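6-phospho-beta-d glycosidase (Streptococcus pyogenes, PDB 5FOO) is a glycoside hydrolase of family 1 that probably cleaves 6-phosphorylated beta-glucosides, and here holds the cyclophellitol-based probe 6-phosphocyclophellitol in its pocket. Local coordinates at residues 77-82 / 136-141; 115-120 / 147-152; 160-165 / 202-207; 219-224 / 254-259. The protein carries 1 engineered substitution. One frame throughout, in Å; residues are numbered along the deposited sequence.

Contact 1: residues 77-82 / 136-141; sequences IQWTRL and KHVVDL
Trp79 sets CG opposite its own backbone N (chi1 -163°), and this swings the indole out from the short helix 79-82 to Val138 and Leu141 on the first turns of helix 136-153. The fold is a TIM barrel: helix 79-82 follows its second strand, and helix 136-153 is the long helix packed outside after its third. The six-membered part of the indole makes the touch. Leu141 CB lies in the ring plane, 3.9 Å from Trp79 CZ2, and Trp79 CH2 comes 4.2 Å from Val138 CG1. Val138 O also sits at that ring edge, near the plane, 3.7 Å from Trp79 CH2. Tryptophan suits the place because it is long enough to span backbones whose nearest CA atoms, those of Trp79 and Leu141, are 10.0 Å apart. The two aliphatic residues give it an apolar landing on the helix, and Leu126 of helix 124-130 packs against all three. No direct hydrogen bond joins the segments, yet the buried indole N-H is satisfied. A water accepts from Trp79 NE1 at 3.0 Å and donates to Leu141 O, also at 3.0 Å.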
# COMPACT_ATOMS: atom_id res chain seq x y z
N ILE A 77 -0.51 0.57 11.76
CA ILE A 77 0.09 0.89 13.07
C ILE A 77 1.51 1.39 12.76
O ILE A 77 2.28 0.73 12.02
CB ILE A 77 0.14 -0.36 14.00
CG1 ILE A 77 -1.27 -0.84 14.39
CG2 ILE A 77 0.97 -0.12 15.25
CD1 ILE A 77 -1.30 -2.18 15.15
N GLN A 78 1.82 2.55 13.34
CA GLN A 78 3.17 3.18 13.26
C GLN A 78 4.08 2.65 14.30
O GLN A 78 3.82 2.85 15.46
CB GLN A 78 3.09 4.68 13.39
CG GLN A 78 2.34 5.34 12.23
CD GLN A 78 2.57 6.85 12.14
OE1 GLN A 78 3.63 7.30 11.74
NE2 GLN A 78 1.57 7.62 12.51
N TRP A 79 5.15 1.99 13.87
CA TRP A 79 6.28 1.64 14.67
C TRP A 79 6.74 2.83 15.55
O TRP A 79 7.06 2.66 16.75
CB TRP A 79 7.38 1.23 13.68
CG TRP A 79 8.51 0.46 14.21
CD1 TRP A 79 8.81 0.21 15.52
CD2 TRP A 79 9.55 -0.17 13.42
NE1 TRP A 79 9.98 -0.53 15.60
CE2 TRP A 79 10.44 -0.79 14.33
CE3 TRP A 79 9.81 -0.27 12.02
CZ2 TRP A 79 11.57 -1.47 13.90
CZ3 TRP A 79 10.91 -0.95 11.60
CH2 TRP A 79 11.81 -1.53 12.54
N THR A 80 6.74 4.02 14.96
CA THR A 80 7.17 5.23 15.63
C THR A 80 6.20 5.71 16.71
O THR A 80 6.61 6.50 17.53
CB THR A 80 7.37 6.39 14.63
OG1 THR A 80 6.17 6.62 13.85
CG2 THR A 80 8.55 6.11 13.74
N ARG A 81 4.95 5.22 16.74
CA ARG A 81 3.98 5.52 17.84
C ARG A 81 3.94 4.42 18.89
O ARG A 81 3.88 4.72 20.05
CB ARG A 81 2.56 5.71 17.27
CG ARG A 81 1.53 6.05 18.32
CD ARG A 81 0.19 6.32 17.74
NE ARG A 81 0.13 7.48 16.87
CZ ARG A 81 0.18 8.74 17.25
NH1 ARG A 81 0.31 9.07 18.49
NH2 ARG A 81 0.08 9.73 16.31
N LEU A 82 3.93 3.17 18.46
CA LEU A 82 3.73 2.05 19.42
C LEU A 82 4.95 1.74 20.29
O LEU A 82 4.81 1.33 21.44
CB LEU A 82 3.33 0.77 18.70
CG LEU A 82 2.92 -0.41 19.61
CD1 LEU A 82 1.83 -0.00 20.63
CD2 LEU A 82 2.43 -1.55 18.72
N LYS A 136 19.87 -6.08 8.38
CA LYS A 136 19.15 -7.25 8.91
C LYS A 136 18.88 -7.18 10.40
O LYS A 136 17.92 -7.82 10.90
CB LYS A 136 19.83 -8.52 8.49
CG LYS A 136 19.81 -8.68 6.95
CD LYS A 136 20.57 -9.93 6.47
CE LYS A 136 20.48 -10.03 4.95
NZ LYS A 136 21.00 -11.33 4.48
N HIS A 137 19.63 -6.35 11.13
CA HIS A 137 19.30 -6.09 12.54
C HIS A 137 18.00 -5.28 12.64
O HIS A 137 17.13 -5.61 13.42
CB HIS A 137 20.44 -5.37 13.25
CG HIS A 137 20.10 -4.98 14.66
ND1 HIS A 137 19.82 -5.91 15.64
CD2 HIS A 137 20.01 -3.77 15.25
CE1 HIS A 137 19.59 -5.28 16.77
NE2 HIS A 137 19.69 -3.98 16.56
N VAL A 138 17.87 -4.26 11.82
CA VAL A 138 16.61 -3.53 11.71
C VAL A 138 15.40 -4.42 11.39
O VAL A 138 14.29 -4.20 11.96
CB VAL A 138 16.71 -2.38 10.70
CG1 VAL A 138 15.31 -1.86 10.29
CG2 VAL A 138 17.59 -1.27 11.29
N VAL A 139 15.59 -5.37 10.49
CA VAL A 139 14.56 -6.36 10.19
C VAL A 139 14.16 -7.10 11.44
O VAL A 139 12.98 -7.32 11.68
CB VAL A 139 15.04 -7.37 9.17
CG1 VAL A 139 14.16 -8.63 9.16
CG2 VAL A 139 15.00 -6.70 7.80
N ASP A 140 15.13 -7.47 12.25
CA ASP A 140 14.82 -8.14 13.54
C ASP A 140 14.06 -7.23 14.47
O ASP A 140 13.20 -7.69 15.15
CB ASP A 140 16.09 -8.64 14.24
CG ASP A 140 16.66 -9.90 13.60
OD1 ASP A 140 15.93 -10.70 12.99
OD2 ASP A 140 17.86 -10.13 13.71
N LEU A 141 14.40 -5.94 14.53
CA LEU A 141 13.66 -5.02 15.38
C LEU A 141 12.18 -4.82 14.86
O LEU A 141 11.23 -4.67 15.66
CB LEU A 141 14.39 -3.69 15.47
CG LEU A 141 15.82 -3.70 16.00
CD1 LEU A 141 16.38 -2.30 16.10
CD2 LEU A 141 15.90 -4.39 17.36
O HOH W 1 11.36 -2.36 17.59

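Contact 2: residues 115-120 / 147-152; sequences INLHHF and KVCFEQ. With JAZ (6-phosphocyclophellitol), chain G.
Leu117 presents a two-pronged fork to helix 136-153, and each methyl meets a different residue. CD2 lies 3.8 Å from Cys149 SG, and CD1 comes 4.1 Å from Phe150 CZ, so the leucine is set against two consecutive residues of the helix. Its side chain and that of Phe150 cross obliquely, with CD1 nearest CZ and CE1 of the ring. Cys149 points from the helix toward the leucine. Phe150 starts off to the side, and with CG beside its backbone N (chi1 -52°) the end of the ring is carried in. A branched leucine can fill both positions at once, while the small, only weakly polar thiol of cysteine lets the chain just past strand 112-116 come close to the helix, with CA atoms of Leu117 and Cys149 8.5 Å apart.

Beyond Leu117 the chain turns toward the barrel mouth. Two weak bonds span the bend, from Asn116 ND2 to His118 O and from His118 N to Asn116 OD1, and His119 faces the ligand. His119 NE2 donates to O16 of 6-phosphocyclophellitol over 3.0 Å, noticeably bent at 132°. The CD2 edge of His119 stands over the face of Phe120, 3.7 Å above its centre.

Strand 112-116 runs between strands 72-76 and 159-161 of the TIM barrel, while on the outer layer Phe150 meets Trp160 and Tyr207 edge-to-face, joining helix 136-153 to the next strand and to helix 186-208.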
# COMPACT_ATOMS: atom_id res chain seq x y z
N ILE A 115 -5.25 -4.52 9.51
CA ILE A 115 -4.09 -3.75 10.02
C ILE A 115 -2.81 -4.06 9.29
O ILE A 115 -2.40 -5.22 9.21
CB ILE A 115 -3.95 -3.94 11.50
CG1 ILE A 115 -5.25 -3.48 12.22
CG2 ILE A 115 -2.74 -3.26 12.03
CD1 ILE A 115 -5.53 -2.00 12.17
N ASN A 116 -2.22 -2.99 8.71
CA ASN A 116 -0.93 -3.03 8.06
C ASN A 116 0.12 -2.62 9.06
O ASN A 116 -0.15 -1.75 9.84
CB ASN A 116 -0.97 -2.10 6.86
CG ASN A 116 0.38 -1.95 6.17
OD1 ASN A 116 1.20 -2.90 6.08
ND2 ASN A 116 0.61 -0.77 5.70
N LEU A 117 1.33 -3.20 8.99
CA LEU A 117 2.41 -2.83 9.88
C LEU A 117 3.45 -1.84 9.42
O LEU A 117 4.23 -1.35 10.25
CB LEU A 117 3.12 -4.06 10.40
CG LEU A 117 2.17 -5.07 11.02
CD1 LEU A 117 2.86 -6.41 11.12
CD2 LEU A 117 1.68 -4.53 12.35
N HIS A 118 3.45 -1.50 8.14
CA HIS A 118 4.50 -0.61 7.60
C HIS A 118 3.97 0.03 6.37
O HIS A 118 3.63 -0.66 5.40
CB HIS A 118 5.76 -1.42 7.31
CG HIS A 118 6.83 -0.70 6.57
ND1 HIS A 118 7.54 -1.26 5.53
CD2 HIS A 118 7.33 0.55 6.72
CE1 HIS A 118 8.39 -0.38 5.03
NE2 HIS A 118 8.27 0.73 5.73
N HIS A 119 3.87 1.36 6.39
CA HIS A 119 3.45 2.11 5.20
C HIS A 119 4.40 3.32 5.06
O HIS A 119 4.08 4.45 5.50
CB HIS A 119 1.95 2.53 5.35
CG HIS A 119 1.32 2.95 4.08
ND1 HIS A 119 0.04 2.59 3.72
CD2 HIS A 119 1.80 3.68 3.04
CE1 HIS A 119 -0.25 3.08 2.53
NE2 HIS A 119 0.80 3.75 2.10
N PHE A 120 5.58 3.03 4.51
CA PHE A 120 6.64 3.99 4.21
C PHE A 120 7.13 4.74 5.44
O PHE A 120 7.56 5.92 5.33
CB PHE A 120 6.13 5.05 3.18
CG PHE A 120 5.40 4.50 1.97
CD1 PHE A 120 5.52 3.19 1.53
CD2 PHE A 120 4.61 5.37 1.23
CE1 PHE A 120 4.83 2.74 0.37
CE2 PHE A 120 3.92 4.94 0.09
CZ PHE A 120 4.05 3.62 -0.35
N LYS A 147 5.56 -8.55 16.84
CA LYS A 147 5.16 -9.38 17.99
C LYS A 147 4.38 -8.58 19.05
O LYS A 147 3.37 -9.06 19.57
CB LYS A 147 6.35 -9.99 18.70
CG LYS A 147 6.94 -11.24 18.15
CD LYS A 147 7.83 -11.83 19.28
CE LYS A 147 8.42 -13.16 18.93
NZ LYS A 147 9.68 -13.02 18.15
N VAL A 148 4.84 -7.37 19.38
CA VAL A 148 4.03 -6.51 20.27
C VAL A 148 2.62 -6.39 19.70
O VAL A 148 1.66 -6.64 20.42
CB VAL A 148 4.66 -5.11 20.54
CG1 VAL A 148 3.77 -4.24 21.34
CG2 VAL A 148 6.02 -5.24 21.26
N CYS A 149 2.50 -6.02 18.41
CA CYS A 149 1.19 -5.83 17.77
C CYS A 149 0.30 -7.09 17.89
O CYS A 149 -0.83 -7.04 18.33
CB CYS A 149 1.35 -5.47 16.32
SG CYS A 149 2.09 -3.81 16.07
N PHE A 150 0.83 -8.23 17.50
CA PHE A 150 0.08 -9.49 17.60
C PHE A 150 -0.35 -9.84 19.08
O PHE A 150 -1.51 -10.19 19.30
CB PHE A 150 0.87 -10.61 17.00
CG PHE A 150 1.37 -10.35 15.61
CD1 PHE A 150 0.61 -9.63 14.68
CD2 PHE A 150 2.59 -10.89 15.21
CE1 PHE A 150 1.08 -9.44 13.39
CE2 PHE A 150 3.03 -10.75 13.92
CZ PHE A 150 2.28 -10.01 13.00
N GLU A 151 0.55 -9.68 20.04
CA GLU A 151 0.25 -9.92 21.44
C GLU A 151 -0.80 -8.97 21.99
O GLU A 151 -1.68 -9.38 22.71
CB GLU A 151 1.52 -9.84 22.28
CG GLU A 151 2.43 -11.01 21.94
CD GLU A 151 3.84 -10.88 22.44
OE1 GLU A 151 4.16 -9.90 23.12
OE2 GLU A 151 4.64 -11.81 22.15
N GLN A 152 -0.74 -7.70 21.60
CA GLN A 152 -1.58 -6.71 22.20
C GLN A 152 -2.92 -6.61 21.54
O GLN A 152 -3.90 -6.30 22.21
CB GLN A 152 -0.91 -5.35 22.21
CG GLN A 152 0.35 -5.25 23.08
CD GLN A 152 0.06 -5.54 24.53
OE1 GLN A 152 -0.98 -5.15 25.06
NE2 GLN A 152 0.95 -6.28 25.16
C2 JAZ G . -1.07 6.98 -1.61
C3 JAZ G . -1.09 5.69 -0.76
C4 JAZ G . -0.49 4.53 -1.54
C5 JAZ G . -1.22 4.27 -2.85
C6 JAZ G . -1.32 5.54 -3.66
C7 JAZ G . -1.90 6.71 -2.86
C8 JAZ G . -2.14 7.94 -3.72
O9 JAZ G . -0.87 8.37 -4.21
P10 JAZ G . -0.64 9.92 -4.48
O11 JAZ G . 0.78 9.99 -4.92
O12 JAZ G . -1.09 10.74 -3.34
O13 JAZ G . -1.56 10.28 -5.56
O14 JAZ G . -0.05 5.86 -4.23
O15 JAZ G . -1.69 8.07 -0.91
O16 JAZ G . -0.30 5.94 0.37
O17 JAZ G . -0.49 3.36 -0.74

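Contact 3: residues 160-165 / 202-207; sequences WFVHNE and KVIQAY. With JAZ (6-phosphocyclophellitol), chain G.
Val162 and Val203 reach toward each other tip to tip, with CG2 of Val162 3.7 Å from CG1 of Val203. CG1 of Ile204 adds a looser touch on CG2 of Val162. The CA atoms of Val162 and Val203 are 7.0 Å apart, a close approach that suits compact beta-branched residues. A second cluster is aromatic: Tyr207, with CG anti to the backbone N (chi1 175°), carries its ring to Trp160, and Tyr207 CE1 lies 3.5 Å from Trp160 CD1, the planes inclined at 52°. A water in the plane of both rings accepts from Trp160 NE1 at 3.0 Å and lies close to Tyr207 OH, which is also bonded to Gly217 N.

The chain turns a corner at Val162, and Asn164 and Glu165 beyond it reach the ligand. JAZ O17 donates to Glu165 OE1 at 3.1 Å and receives a weak bond from Asn164 ND2. That amide also donates to Glu165 OE1, on the anti side of the carboxylate, tying together the Asn-Glu pair typical of family 1. Further partners are Asn297 at Asn164 OD1, and Asn224 and Tyr299 at Glu165 OE2. Strand 159-161 lies between strands 112-116 and 218-224 of the TIM barrel, covered outside by helix 186-208 beside helix 136-153.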
# COMPACT_ATOMS: atom_id res chain seq x y z
N TRP A 160 -4.19 -9.17 9.11
CA TRP A 160 -2.94 -8.51 9.27
C TRP A 160 -2.18 -8.45 7.92
O TRP A 160 -2.23 -9.39 7.14
CB TRP A 160 -2.10 -9.29 10.27
CG TRP A 160 -2.56 -9.27 11.66
CD1 TRP A 160 -3.30 -10.25 12.30
CD2 TRP A 160 -2.32 -8.26 12.62
NE1 TRP A 160 -3.52 -9.89 13.61
CE2 TRP A 160 -2.91 -8.69 13.85
CE3 TRP A 160 -1.68 -7.02 12.59
CZ2 TRP A 160 -2.86 -7.92 15.01
CZ3 TRP A 160 -1.62 -6.28 13.78
CH2 TRP A 160 -2.24 -6.72 14.94
N PHE A 161 -1.43 -7.38 7.72
CA PHE A 161 -0.60 -7.19 6.55
C PHE A 161 0.76 -6.64 6.95
O PHE A 161 0.85 -5.78 7.79
CB PHE A 161 -1.35 -6.33 5.53
CG PHE A 161 -2.50 -7.05 4.90
CD1 PHE A 161 -2.31 -7.89 3.82
CD2 PHE A 161 -3.77 -6.95 5.44
CE1 PHE A 161 -3.36 -8.64 3.28
CE2 PHE A 161 -4.84 -7.67 4.89
CZ PHE A 161 -4.64 -8.51 3.83
N VAL A 162 1.83 -7.17 6.36
CA VAL A 162 3.15 -6.83 6.87
C VAL A 162 3.64 -5.47 6.28
O VAL A 162 4.11 -4.63 7.04
CB VAL A 162 4.21 -7.93 6.61
CG1 VAL A 162 5.57 -7.48 7.20
CG2 VAL A 162 3.84 -9.26 7.29
N HIS A 163 3.53 -5.28 4.97
CA HIS A 163 3.90 -4.03 4.32
C HIS A 163 2.80 -3.58 3.37
O HIS A 163 2.04 -4.40 2.82
CB HIS A 163 5.13 -4.21 3.43
CG HIS A 163 6.34 -4.83 4.07
ND1 HIS A 163 7.09 -4.18 5.00
CD2 HIS A 163 6.96 -5.99 3.83
CE1 HIS A 163 8.12 -4.93 5.35
NE2 HIS A 163 8.05 -6.04 4.66
N ASN A 164 2.77 -2.28 3.13
CA ASN A 164 2.19 -1.74 1.93
C ASN A 164 3.29 -1.48 0.90
O ASN A 164 4.22 -0.70 1.16
CB ASN A 164 1.50 -0.42 2.24
CG ASN A 164 0.93 0.23 1.00
OD1 ASN A 164 -0.17 -0.10 0.55
ND2 ASN A 164 1.69 1.15 0.42
N GLU A 165 3.17 -2.12 -0.23
CA GLU A 165 4.02 -1.88 -1.42
C GLU A 165 5.50 -1.71 -1.12
O GLU A 165 6.09 -0.61 -1.26
CB GLU A 165 3.51 -0.70 -2.23
CG GLU A 165 2.10 -0.82 -2.73
CD GLU A 165 1.53 0.57 -3.22
OE1 GLU A 165 1.44 1.65 -2.48
OE2 GLU A 165 1.11 0.54 -4.37
N LYS A 202 9.69 -13.45 8.20
CA LYS A 202 9.90 -13.43 9.61
C LYS A 202 8.72 -12.93 10.44
O LYS A 202 8.47 -13.44 11.54
CB LYS A 202 11.17 -12.66 9.97
CG LYS A 202 12.41 -13.36 9.46
CD LYS A 202 13.68 -12.79 10.05
CE LYS A 202 14.06 -13.65 11.23
NZ LYS A 202 15.23 -13.10 11.92
N VAL A 203 7.99 -11.95 9.93
CA VAL A 203 6.82 -11.46 10.64
C VAL A 203 5.73 -12.53 10.59
O VAL A 203 5.02 -12.77 11.60
CB VAL A 203 6.32 -10.08 10.10
CG1 VAL A 203 4.99 -9.74 10.73
CG2 VAL A 203 7.36 -9.03 10.53
N ILE A 204 5.60 -13.16 9.44
CA ILE A 204 4.66 -14.27 9.29
C ILE A 204 4.99 -15.40 10.23
O ILE A 204 4.10 -15.91 10.88
CB ILE A 204 4.56 -14.74 7.83
CG1 ILE A 204 3.85 -13.66 6.99
CG2 ILE A 204 3.86 -16.09 7.73
CD1 ILE A 204 3.94 -13.93 5.47
N GLN A 205 6.27 -15.75 10.36
CA GLN A 205 6.64 -16.77 11.32
C GLN A 205 6.19 -16.32 12.70
O GLN A 205 5.63 -17.14 13.44
CB GLN A 205 8.14 -17.04 11.31
CG GLN A 205 8.66 -18.15 12.27
CD GLN A 205 10.16 -18.29 12.14
OE1 GLN A 205 10.67 -19.34 11.76
NE2 GLN A 205 10.86 -17.20 12.33
N ALA A 206 6.46 -15.07 13.07
CA ALA A 206 6.20 -14.59 14.42
C ALA A 206 4.71 -14.63 14.71
O ALA A 206 4.31 -14.98 15.81
CB ALA A 206 6.79 -13.20 14.66
N TYR A 207 3.88 -14.34 13.68
CA TYR A 207 2.46 -14.29 13.86
C TYR A 207 1.99 -15.71 14.22
O TYR A 207 1.18 -15.89 15.15
CB TYR A 207 1.74 -13.78 12.59
CG TYR A 207 0.23 -13.84 12.74
CD1 TYR A 207 -0.38 -12.99 13.63
CD2 TYR A 207 -0.57 -14.79 12.06
CE1 TYR A 207 -1.75 -13.02 13.83
CE2 TYR A 207 -1.94 -14.84 12.26
CZ TYR A 207 -2.52 -13.96 13.19
OH TYR A 207 -3.86 -13.90 13.46
C2 JAZ G . -1.07 6.98 -1.61
C3 JAZ G . -1.09 5.69 -0.76
C4 JAZ G . -0.49 4.53 -1.54
C5 JAZ G . -1.22 4.27 -2.85
C6 JAZ G . -1.32 5.54 -3.66
C7 JAZ G . -1.90 6.71 -2.86
C8 JAZ G . -2.14 7.94 -3.72
O9 JAZ G . -0.87 8.37 -4.21
P10 JAZ G . -0.64 9.92 -4.48
O11 JAZ G . 0.78 9.99 -4.92
O12 JAZ G . -1.09 10.74 -3.34
O13 JAZ G . -1.56 10.28 -5.56
O14 JAZ G . -0.05 5.86 -4.23
O15 JAZ G . -1.69 8.07 -0.91
O16 JAZ G . -0.30 5.94 0.37
O17 JAZ G . -0.49 3.36 -0.74
O HOH W 2 -4.57 -12.21 15.20

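Contact 4: residues 219-224 / 254-259; sequences IGTILN and EAAVHG
Thr221 and Leu223 meet Ala256 in a small apolar contact between a barrel strand and an outer helix. In this TIM barrel, strand 218-224 is the fifth of eight parallel strands, and helix 235-258 is the helix that follows it. Thr221 and Leu223, two apart on the strand, point to the same side, toward the helix, and the single methyl of Ala256 takes both. Its CB lies 4.0 Å from Thr221 CG2 and 4.1 Å from Leu223 CD1. Alanine suits this place because a short side chain lets the helix settle near the strand, with CA atoms of Thr221 and Ala256 7.4 Å apart.

The threonine serves two environments. Its OG1 stands opposite its backbone N (chi1 -167°) and makes a weak hydrogen bond to His163 O, while the methyl is left to face Ala256. Leucine, longer, bridges to Phe252 and Met253 of the same helix and to Leu294 of strand 293-297. Ile222, between the two, packs instead on Phe161 and Asn164.

Gly259 is the first residue to leave helical geometry, with phi 68°, a conformation that a residue without a side chain adopts readily. On the helix's outer side His258 ND1 donates to Glu254 OE1 one turn back over 3.0 Å, reaching it from above the carboxylate plane.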
# COMPACT_ATOMS: atom_id res chain seq x y z
N ILE A 219 -2.67 -13.56 7.70
CA ILE A 219 -1.60 -12.63 7.53
C ILE A 219 -1.10 -12.68 6.13
O ILE A 219 -1.00 -13.75 5.54
CB ILE A 219 -0.46 -12.82 8.51
CG1 ILE A 219 0.55 -11.68 8.36
CG2 ILE A 219 0.17 -14.21 8.41
CD1 ILE A 219 1.36 -11.47 9.57
N GLY A 220 -0.90 -11.49 5.56
CA GLY A 220 -0.45 -11.36 4.21
C GLY A 220 0.41 -10.16 4.04
O GLY A 220 1.04 -9.69 4.99
N THR A 221 0.48 -9.70 2.79
CA THR A 221 1.20 -8.46 2.47
C THR A 221 0.42 -7.76 1.38
O THR A 221 -0.49 -8.34 0.83
CB THR A 221 2.69 -8.74 2.14
OG1 THR A 221 3.40 -7.50 2.14
CG2 THR A 221 2.83 -9.44 0.75
N ILE A 222 0.71 -6.48 1.13
CA ILE A 222 0.01 -5.69 0.13
C ILE A 222 1.00 -5.35 -0.97
O ILE A 222 1.99 -4.64 -0.75
CB ILE A 222 -0.62 -4.42 0.74
CG1 ILE A 222 -1.66 -4.77 1.82
CG2 ILE A 222 -1.28 -3.56 -0.32
CD1 ILE A 222 -1.91 -3.63 2.78
N LEU A 223 0.71 -5.84 -2.15
CA LEU A 223 1.62 -5.79 -3.27
C LEU A 223 0.96 -5.14 -4.48
O LEU A 223 -0.18 -4.76 -4.38
CB LEU A 223 2.15 -7.17 -3.62
CG LEU A 223 2.87 -7.93 -2.53
CD1 LEU A 223 3.35 -9.25 -3.06
CD2 LEU A 223 4.03 -7.16 -1.92
N ASN A 224 1.73 -4.91 -5.56
CA ASN A 224 1.23 -4.47 -6.89
C ASN A 224 1.33 -5.63 -7.87
O ASN A 224 2.37 -6.35 -7.95
CB ASN A 224 2.05 -3.32 -7.43
CG ASN A 224 1.50 -1.94 -7.01
OD1 ASN A 224 0.63 -1.36 -7.71
ND2 ASN A 224 2.05 -1.36 -5.91
N GLU A 254 6.42 -13.76 -5.94
CA GLU A 254 6.98 -15.09 -5.88
C GLU A 254 7.41 -15.36 -4.48
O GLU A 254 7.15 -16.44 -3.99
CB GLU A 254 8.13 -15.31 -6.88
CG GLU A 254 7.70 -15.38 -8.34
CD GLU A 254 6.71 -16.50 -8.60
OE1 GLU A 254 6.84 -17.58 -7.98
OE2 GLU A 254 5.82 -16.29 -9.45
N ALA A 255 8.09 -14.42 -3.83
CA ALA A 255 8.47 -14.60 -2.44
C ALA A 255 7.27 -14.71 -1.47
O ALA A 255 7.25 -15.59 -0.62
CB ALA A 255 9.38 -13.50 -1.98
N ALA A 256 6.27 -13.85 -1.61
CA ALA A 256 5.08 -13.89 -0.74
C ALA A 256 4.27 -15.21 -0.84
O ALA A 256 3.92 -15.78 0.17
CB ALA A 256 4.16 -12.73 -1.03
N VAL A 257 4.00 -15.66 -2.07
CA VAL A 257 3.06 -16.70 -2.35
C VAL A 257 3.78 -18.06 -2.44
O VAL A 257 3.31 -19.01 -1.87
CB VAL A 257 2.37 -16.44 -3.68
CG1 VAL A 257 1.45 -17.59 -4.04
CG2 VAL A 257 1.59 -15.11 -3.67
N HIS A 258 4.89 -18.15 -3.18
CA HIS A 258 5.60 -19.38 -3.40
C HIS A 258 6.83 -19.47 -2.58
O HIS A 258 7.40 -20.51 -2.60
CB HIS A 258 5.90 -19.66 -4.88
CG HIS A 258 4.66 -19.79 -5.73
ND1 HIS A 258 4.40 -18.96 -6.80
CD2 HIS A 258 3.58 -20.60 -5.61
CE1 HIS A 258 3.23 -19.28 -7.34
NE2 HIS A 258 2.70 -20.25 -6.61
N GLY A 259 7.22 -18.46 -1.82
CA GLY A 259 8.36 -18.64 -0.89
C GLY A 259 9.72 -18.80 -1.62
O GLY A 259 10.65 -19.39 -1.05

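The four contacts follow one another around a TIM barrel, joining residues on or just beyond strands 72-76, 112-116, 159-161 and 218-224 to outer helices. Contacts 1 and 2 share helix 136-153 and alternate along the chain, their centres about 9 Å apart. Contact 3 comes after both, about 8 Å from contact 2, and contact 4 follows about 9 Å beyond contact 3; the centres of contacts 1 and 4 are about 20 Å apart. Strand neighbours tie 2 to 3 and 3 to 4 by probable backbone hydrogen bonds, while the Asp140-Lys202 salt bridge joins contacts 1 and 3 across the helices. Contacts 2 and 3 also meet at the ligand, where residues from adjacent strand ends combine in one pocket.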